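Local coordinates for transcriptional repressor PagR (PDB 2ZKZ), which represses expression of the pagA and atxA genes of Bacillus anthracis as a dimeric DNA-binding repressor of the ArsR family, at residues K87-G90 / I91-L95. Numbering follows the deposited sequence.
Sequences KVEG and IIKLL
Ile-91 leans its side chain back over the carbonyl of Lys-87, one helical turn earlier. CG1 of Ile-91 lies 3.1 Å from Lys-87 O. This branch sits beside the backbone N (chi1 -66°), and Ile-91 N gives its hydrogen to Lys-87 O at 2.9 Å. Ile-92 N binds Val-88 O at 3.0 Å, and the N-H points nearly straight at it, at 166°. The CG2 methyl of Ile-92 rests instead near Glu-89 O, at 3.3 Å, while its CG1 branch turns away from the preceding turn. Lys-93 repeats the pattern of Ile-91: Lys-93 N bonds to Glu-89 O, and CG of Lys-93 lies 3.1 Å from Glu-89 O. The aliphatic parts of Glu-89 and Lys-93 approach at CG, but OE2 of Glu-89 stays 6.5 Å from NZ of Lys-93, so no salt bridge forms. These are regular alpha-helical i to i+4 bonds. Helix 86-95 follows the beta-hairpin 71-75/78-82, the wing of the ArsR-family winged helix-turn-helix fold. Val-88 and Ile-92 pack on Val-33 of helix 27-39, and Ile-91 on Leu-21 of helix 14-24. Leu-94 meets Leu-94 of the second subunit, which places the helix at the dimer interface.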
loop_
_atom_site.group_PDB
_atom_site.type_symbol
_atom_site.label_atom_id
_atom_site.label_comp_id
_atom_site.label_asym_id
_atom_site.label_seq_id
_atom_site.Cartn_x
_atom_site.Cartn_y
_atom_site.Cartn_z
ATOM N N LYS A 87 -8.654 1.295 -7.335
ATOM C CA LYS A 87 -7.943 0.839 -6.144
ATOM C C LYS A 87 -7.172 1.973 -5.470
ATOM O O LYS A 87 -7.151 2.080 -4.238
ATOM C CB LYS A 87 -6.991 -0.305 -6.498
ATOM C CG LYS A 87 -7.684 -1.593 -6.911
ATOM C CD LYS A 87 -6.681 -2.743 -6.990
ATOM C CE LYS A 87 -7.358 -4.074 -7.289
ATOM N NZ LYS A 87 -8.006 -4.078 -8.627
ATOM N N VAL A 88 -6.544 2.819 -6.279
ATOM C CA VAL A 88 -5.787 3.950 -5.756
ATOM C C VAL A 88 -6.710 4.905 -5.014
ATOM O O VAL A 88 -6.411 5.325 -3.899
ATOM C CB VAL A 88 -5.066 4.723 -6.883
ATOM C CG1 VAL A 88 -4.372 5.954 -6.309
ATOM C CG2 VAL A 88 -4.059 3.816 -7.561
ATOM N N GLU A 89 -7.835 5.248 -5.630
ATOM C CA GLU A 89 -8.784 6.154 -4.983
ATOM C C GLU A 89 -9.301 5.524 -3.695
ATOM O O GLU A 89 -9.398 6.187 -2.663
ATOM C CB GLU A 89 -9.969 6.461 -5.907
ATOM C CG GLU A 89 -11.013 7.357 -5.254
ATOM C CD GLU A 89 -12.140 7.741 -6.197
ATOM O OE1 GLU A 89 -12.753 6.831 -6.797
ATOM O OE2 GLU A 89 -12.419 8.955 -6.332
ATOM N N GLY A 90 -9.623 4.235 -3.764
ATOM C CA GLY A 90 -10.121 3.538 -2.593
ATOM C C GLY A 90 -9.134 3.556 -1.437
ATOM O O GLY A 90 -9.517 3.765 -0.289
ATOM N N ILE A 91 -7.856 3.353 -1.742
ATOM C CA ILE A 91 -6.823 3.327 -0.718
ATOM C C ILE A 91 -6.568 4.686 -0.100
ATOM O O ILE A 91 -6.429 4.801 1.119
ATOM C CB ILE A 91 -5.476 2.790 -1.270
ATOM C CG1 ILE A 91 -5.614 1.318 -1.663
ATOM C CG2 ILE A 91 -4.385 2.936 -0.212
ATOM C CD1 ILE A 91 -4.418 0.771 -2.429
ATOM N N ILE A 92 -6.505 5.725 -0.930
ATOM C CA ILE A 92 -6.237 7.045 -0.394
ATOM C C ILE A 92 -7.371 7.509 0.513
ATOM O O ILE A 92 -7.130 8.200 1.499
ATOM C CB ILE A 92 -5.973 8.085 -1.524
ATOM C CG1 ILE A 92 -5.137 9.239 -0.966
ATOM C CG2 ILE A 92 -7.277 8.605 -2.096
ATOM C CD1 ILE A 92 -3.753 8.808 -0.471
ATOM N N LYS A 93 -8.604 7.127 0.196
ATOM C CA LYS A 93 -9.738 7.511 1.036
ATOM C C LYS A 93 -9.619 6.840 2.401
ATOM O O LYS A 93 -9.794 7.481 3.435
ATOM C CB LYS A 93 -11.063 7.101 0.394
ATOM C CG LYS A 93 -11.391 7.830 -0.890
ATOM C CD LYS A 93 -12.851 8.280 -0.901
ATOM C CE LYS A 93 -13.814 7.117 -0.697
ATOM N NZ LYS A 93 -15.235 7.574 -0.668
ATOM N N LEU A 94 -9.321 5.544 2.391
ATOM C CA LEU A 94 -9.169 4.769 3.618
ATOM C C LEU A 94 -8.050 5.292 4.505
ATOM O O LEU A 94 -8.115 5.179 5.729
ATOM C CB LEU A 94 -8.879 3.300 3.285
ATOM C CG LEU A 94 -10.052 2.352 3.035
ATOM C CD1 LEU A 94 -10.758 2.087 4.353
ATOM C CD2 LEU A 94 -11.012 2.944 2.006
ATOM N N LEU A 95 -7.021 5.858 3.888
ATOM C CA LEU A 95 -5.885 6.365 4.642
ATOM C C LEU A 95 -6.115 7.693 5.347
ATOM O O LEU A 95 -5.433 7.994 6.330
ATOM C CB LEU A 95 -4.656 6.463 3.737
ATOM C CG LEU A 95 -4.090 5.118 3.275
ATOM C CD1 LEU A 95 -2.883 5.343 2.376
ATOM C CD2 LEU A 95 -3.704 4.284 4.496
#